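Local coordinates for GDP-mannose-dependent alpha-(1-6)-phosphatidylinositol monomannoside mannosyltransferase (Corynebacterium glutamicum, PDB 3OKP), which acts as a mannosyltransferase of the GT-B fold, its chain forming two Rossmann-like domains that each hold a parallel beta sheet, at residues F40-Q44 against R65-L69; D274-A280 against V304-T310. One frame throughout, in Å; residues are numbered along the deposited sequence.

Interaction 1: residues F40-Q44 against R65-L69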
loop_
_atom_site.group_PDB
_atom_site.type_symbol
_atom_site.label_atom_id
_atom_site.label_comp_id
_atom_site.label_asym_id
_atom_site.label_seq_id
_atom_site.Cartn_x
_atom_site.Cartn_y
_atom_site.Cartn_z
ATOM N N PHE A 40 6.426 18.815 -9.763
ATOM C CA PHE A 40 6.646 20.014 -8.956
ATOM C C PHE A 40 6.597 19.583 -7.487
ATOM O O PHE A 40 5.526 19.283 -6.948
ATOM C CB PHE A 40 5.579 21.072 -9.288
ATOM C CG PHE A 40 5.725 22.374 -8.531
ATOM C CD1 PHE A 40 6.960 23.016 -8.429
ATOM C CD2 PHE A 40 4.607 22.977 -7.950
ATOM C CE1 PHE A 40 7.086 24.223 -7.739
ATOM C CE2 PHE A 40 4.718 24.184 -7.260
ATOM C CZ PHE A 40 5.961 24.808 -7.152
ATOM N N ALA A 41 7.768 19.528 -6.853
ATOM C CA ALA A 41 7.896 18.955 -5.511
ATOM C C ALA A 41 8.681 19.838 -4.542
ATOM O O ALA A 41 9.578 20.574 -4.946
ATOM C CB ALA A 41 8.527 17.564 -5.592
ATOM N N SER A 42 8.334 19.750 -3.259
ATOM C CA SER A 42 9.088 20.415 -2.194
ATOM C C SER A 42 10.509 19.846 -2.069
ATOM O O SER A 42 10.824 18.802 -2.649
ATOM C CB SER A 42 8.347 20.287 -0.862
ATOM O OG SER A 42 8.132 18.929 -0.530
ATOM N N THR A 43 11.357 20.539 -1.312
ATOM C CA THR A 43 12.756 20.143 -1.142
ATOM C C THR A 43 13.122 20.084 0.340
ATOM O O THR A 43 13.045 21.090 1.046
ATOM C CB THR A 43 13.708 21.126 -1.864
ATOM O OG1 THR A 43 13.218 21.382 -3.186
ATOM C CG2 THR A 43 15.127 20.559 -1.941
ATOM N N GLN A 44 13.522 18.903 0.801
ATOM C CA GLN A 44 13.876 18.701 2.207
ATOM C C GLN A 44 15.379 18.853 2.436
ATOM O O GLN A 44 15.805 19.465 3.420
ATOM C CB GLN A 44 13.373 17.342 2.709
ATOM C CG GLN A 44 11.854 17.271 2.913
ATOM C CD GLN A 44 11.079 17.079 1.616
ATOM O OE1 GLN A 44 11.369 16.173 0.834
ATOM N NE2 GLN A 44 10.081 17.929 1.390
ATOM N N ARG A 65 11.275 25.061 -0.736
ATOM C CA ARG A 65 10.685 25.067 0.597
ATOM C C ARG A 65 10.600 23.642 1.131
ATOM O O ARG A 65 10.337 22.699 0.378
ATOM C CB ARG A 65 9.285 25.690 0.565
ATOM C CG ARG A 65 9.251 27.214 0.491
ATOM C CD ARG A 65 9.612 27.838 1.837
ATOM N NE ARG A 65 9.028 29.167 2.022
ATOM C CZ ARG A 65 9.594 30.304 1.626
ATOM N NH1 ARG A 65 8.982 31.461 1.851
ATOM N NH2 ARG A 65 10.767 30.290 1.005
ATOM N N SER A 66 10.820 23.499 2.436
ATOM C CA SER A 66 10.794 22.205 3.117
ATOM C C SER A 66 9.410 21.545 3.079
ATOM O O SER A 66 9.297 20.314 3.069
ATOM C CB SER A 66 11.263 22.377 4.565
ATOM O OG SER A 66 11.371 21.127 5.217
ATOM N N VAL A 67 8.369 22.376 3.069
ATOM C CA VAL A 67 6.983 21.920 2.966
ATOM C C VAL A 67 6.285 22.717 1.867
ATOM O O VAL A 67 6.338 23.952 1.856
ATOM C CB VAL A 67 6.202 22.106 4.305
ATOM C CG1 VAL A 67 4.830 21.443 4.231
ATOM C CG2 VAL A 67 6.991 21.553 5.491
ATOM N N MET A 68 5.652 22.015 0.931
ATOM C CA MET A 68 4.821 22.684 -0.060
ATOM C C MET A 68 3.404 22.823 0.479
ATOM O O MET A 68 2.738 21.828 0.781
ATOM C CB MET A 68 4.814 21.947 -1.399
ATOM C CG MET A 68 4.107 22.736 -2.494
ATOM S SD MET A 68 3.887 21.857 -4.045
ATOM C CE MET A 68 5.575 21.812 -4.651
ATOM N N LEU A 69 2.961 24.071 0.597
ATOM C CA LEU A 69 1.664 24.395 1.177
ATOM C C LEU A 69 0.805 25.160 0.172
ATOM O O LEU A 69 1.347 25.818 -0.722
ATOM C CB LEU A 69 1.861 25.215 2.460
ATOM C CG LEU A 69 2.559 24.485 3.617
ATOM C CD1 LEU A 69 3.191 25.465 4.597
ATOM C CD2 LEU A 69 1.600 23.529 4.325
#
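Near the C-terminal end of strand 37-42, in the N-terminal Rossmann-like domain of this GT-B enzyme, F40-Q44 meets the loop R65-L69 that follows edge strand 59-63. The apolar part of the contact is a Met-aromatic pair. The M68 chain runs extended from the backbone and bends only at its last torsion (chi3 -71°), laying CE over one face of the F40 ring, 3.7 Å from its centroid and 15° off the normal. M68 SD approaches more obliquely, 4.6 Å from the same F40 centroid. Farther along the strand, S42 CB packs on M68 CB at 3.9 Å.

In the polar part, T43 N donates to R65 O (2.9 Å). The carbonyl T43 O receives a CA-H contact from S66 CA (3.3 Å). Q44 folds back so that its amide nitrogen serves two acceptors, both close to the amide plane: NE2 reaches S66 O across the contact at 3.0 Å, and NE2 also reaches S42 OG at 2.9 Å. N12 OD1 extends this network, bonding both S42 OG and M68 N. Two acceptors on one NE2 should fix the rotation of the Q44 amide, while the M68 methyl rests on the F40 face through a CH-pi contact, held largely by dispersion.

Interaction 2: residues D274-A280 against V304-T310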
loop_
_atom_site.group_PDB
_atom_site.type_symbol
_atom_site.label_atom_id
_atom_site.label_comp_id
_atom_site.label_asym_id
_atom_site.label_seq_id
_atom_site.Cartn_x
_atom_site.Cartn_y
_atom_site.Cartn_z
ATOM N N ASP A 274 4.694 -21.221 4.122
ATOM C CA ASP A 274 3.528 -22.008 3.735
ATOM C C ASP A 274 2.261 -21.149 3.714
ATOM O O ASP A 274 1.399 -21.318 2.851
ATOM C CB ASP A 274 3.357 -23.201 4.679
ATOM C CG ASP A 274 4.508 -24.192 4.581
ATOM O OD1 ASP A 274 4.675 -24.809 3.507
ATOM O OD2 ASP A 274 5.247 -24.356 5.579
ATOM N N ILE A 275 2.157 -20.231 4.673
ATOM C CA ILE A 275 1.005 -19.336 4.792
ATOM C C ILE A 275 1.486 -17.931 5.148
ATOM O O ILE A 275 2.404 -17.774 5.955
ATOM C CB ILE A 275 0.010 -19.815 5.899
ATOM C CG1 ILE A 275 -0.444 -21.261 5.660
ATOM C CG2 ILE A 275 -1.206 -18.880 5.998
ATOM C CD1 ILE A 275 -1.155 -21.890 6.857
ATOM N N PHE A 276 0.874 -16.919 4.532
ATOM C CA PHE A 276 1.000 -15.542 5.002
ATOM C C PHE A 276 -0.265 -15.177 5.768
ATOM O O PHE A 276 -1.377 -15.343 5.262
ATOM C CB PHE A 276 1.226 -14.549 3.852
ATOM C CG PHE A 276 1.287 -13.105 4.305
ATOM C CD1 PHE A 276 0.125 -12.332 4.388
ATOM C CD2 PHE A 276 2.502 -12.528 4.668
ATOM C CE1 PHE A 276 0.177 -11.006 4.826
ATOM C CE2 PHE A 276 2.565 -11.203 5.098
ATOM C CZ PHE A 276 1.399 -10.442 5.180
ATOM N N ALA A 277 -0.089 -14.678 6.986
ATOM C CA ALA A 277 -1.219 -14.297 7.826
ATOM C C ALA A 277 -1.000 -12.924 8.450
ATOM O O ALA A 277 0.070 -12.638 8.995
ATOM C CB ALA A 277 -1.461 -15.350 8.905
ATOM N N MET A 278 -2.019 -12.077 8.344
ATOM C CA MET A 278 -2.035 -10.779 9.013
ATOM C C MET A 278 -3.499 -10.421 9.254
ATOM O O MET A 278 -4.139 -9.810 8.396
ATOM C CB MET A 278 -1.313 -9.708 8.179
ATOM C CG MET A 278 -0.921 -8.456 8.964
ATOM S SD MET A 278 -2.192 -7.170 8.997
ATOM C CE MET A 278 -1.888 -6.347 7.436
ATOM N N PRO A 279 -4.041 -10.829 10.419
ATOM C CA PRO A 279 -5.459 -10.645 10.716
ATOM C C PRO A 279 -5.760 -9.237 11.234
ATOM O O PRO A 279 -6.098 -9.058 12.408
ATOM C CB PRO A 279 -5.735 -11.716 11.777
ATOM C CG PRO A 279 -4.427 -11.897 12.483
ATOM C CD PRO A 279 -3.325 -11.495 11.526
ATOM N N ALA A 280 -5.633 -8.255 10.343
ATOM C CA ALA A 280 -5.854 -6.845 10.666
ATOM C C ALA A 280 -7.233 -6.591 11.274
ATOM O O ALA A 280 -8.241 -7.110 10.788
ATOM C CB ALA A 280 -5.655 -5.978 9.419
ATOM N N VAL A 304 1.875 -17.371 -2.278
ATOM C CA VAL A 304 1.656 -17.851 -0.914
ATOM C C VAL A 304 0.200 -17.596 -0.500
ATOM O O VAL A 304 -0.292 -16.477 -0.662
ATOM C CB VAL A 304 2.628 -17.159 0.085
ATOM C CG1 VAL A 304 2.431 -17.675 1.512
ATOM C CG2 VAL A 304 4.081 -17.347 -0.352
ATOM N N PRO A 305 -0.495 -18.637 0.019
ATOM C CA PRO A 305 -1.870 -18.501 0.520
ATOM C C PRO A 305 -1.981 -17.408 1.584
ATOM O O PRO A 305 -1.089 -17.269 2.419
ATOM C CB PRO A 305 -2.154 -19.868 1.155
ATOM C CG PRO A 305 -1.242 -20.806 0.461
ATOM C CD PRO A 305 -0.003 -20.022 0.142
ATOM N N VAL A 306 -3.068 -16.643 1.549
ATOM C CA VAL A 306 -3.221 -15.498 2.445
ATOM C C VAL A 306 -4.363 -15.672 3.444
ATOM O O VAL A 306 -5.453 -16.105 3.085
ATOM C CB VAL A 306 -3.409 -14.175 1.649
ATOM C CG1 VAL A 306 -3.835 -13.026 2.562
ATOM C CG2 VAL A 306 -2.129 -13.815 0.914
ATOM N N ILE A 307 -4.089 -15.350 4.704
ATOM C CA ILE A 307 -5.148 -15.103 5.673
ATOM C C ILE A 307 -5.130 -13.604 5.980
ATOM O O ILE A 307 -4.126 -13.063 6.454
ATOM C CB ILE A 307 -5.015 -15.966 6.954
ATOM C CG1 ILE A 307 -5.187 -17.452 6.611
ATOM C CG2 ILE A 307 -6.043 -15.533 8.008
ATOM C CD1 ILE A 307 -4.914 -18.406 7.753
ATOM N N ALA A 308 -6.235 -12.940 5.656
ATOM C CA ALA A 308 -6.376 -11.501 5.854
ATOM C C ALA A 308 -7.392 -11.212 6.953
ATOM O O ALA A 308 -8.188 -12.082 7.323
ATOM C CB ALA A 308 -6.786 -10.827 4.547
ATOM N N GLY A 309 -7.351 -9.992 7.479
ATOM C CA GLY A 309 -8.291 -9.557 8.508
ATOM C C GLY A 309 -9.512 -8.861 7.938
ATOM O O GLY A 309 -9.629 -8.671 6.722
ATOM N N THR A 310 -10.425 -8.485 8.827
ATOM C CA THR A 310 -11.690 -7.862 8.441
ATOM C C THR A 310 -11.592 -6.340 8.322
ATOM O O THR A 310 -12.535 -5.696 7.861
ATOM C CB THR A 310 -12.808 -8.196 9.449
ATOM O OG1 THR A 310 -12.378 -7.837 10.769
ATOM C CG2 THR A 310 -13.156 -9.685 9.410
HETATM O O HOH W 1 -9.680 -8.956 12.163
#
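With I307 CG1 anti to its own carbonyl carbon (chi1 -65°) and the rest of the chain extended, CD1 is carried out to I275 CG2 at 4.1 Å; V304 turns CG1 anti to its backbone N (chi1 -179°), which tucks that methyl against F276 N at 3.5 Å. I275, F276 and I307 belong to the neighbouring parallel strands 275-278 and 306-308 of the C-terminal Rossmann-like domain, joined through helix 294-301 as a beta-alpha-beta unit, with V304 shortly before strand 306-308. The strand axes differ by only 9°.

The ladder shows how parallel strands share their bonds. F276 straddles V306, its N donating to P305 O (2.9 Å) and its O accepting from I307 N (2.8 Å). I307 then brackets A277 in turn, for its O takes M278 N at 3.0 Å. All three bonds are nearly linear at the hydrogen. Side chains alternate between the two faces of the sheet: F276, V306 and M278 lie on one, where F276 packs on V295 and A299 of helix 294-301, and A277 and I307 lie on the other, toward helices 213-226 and 331-342. The M278 side chain is about 5 Å from the bound guanosine-5'-diphosphate-alpha-D-mannose, which places it beside the ligand pocket, probably at its margin.

After the M278 N bond the chain passes through an inverse gamma turn centred on P279. A water then bridges the segments, hydrogen-bonded to A280 O at 2.7 Å and to T310 OG1 at 3.2 Å, the same hydroxyl that bonds E327 OE1.

How the interactions relate
Followed from the N terminus, the chain completes interaction 1 before interaction 2 opens, so the two lie in series and neither nests nor crosses. Interaction 1 closes a loop of 20 intervening residues, which holds helix 46-53 and edge strand 59-63, and ties strand 37-42 to the connection leading into helix 72-84. Interaction 2 spans 23 intervening residues, including helix 294-301, and joins adjacent inner strands of the second sheet. Their centres are 38 Å apart, on opposite sides of the chain's centre, with nearest atoms about 27 Å apart. Each contact thus lies within one Rossmann-like domain, and neither links the two domains directly.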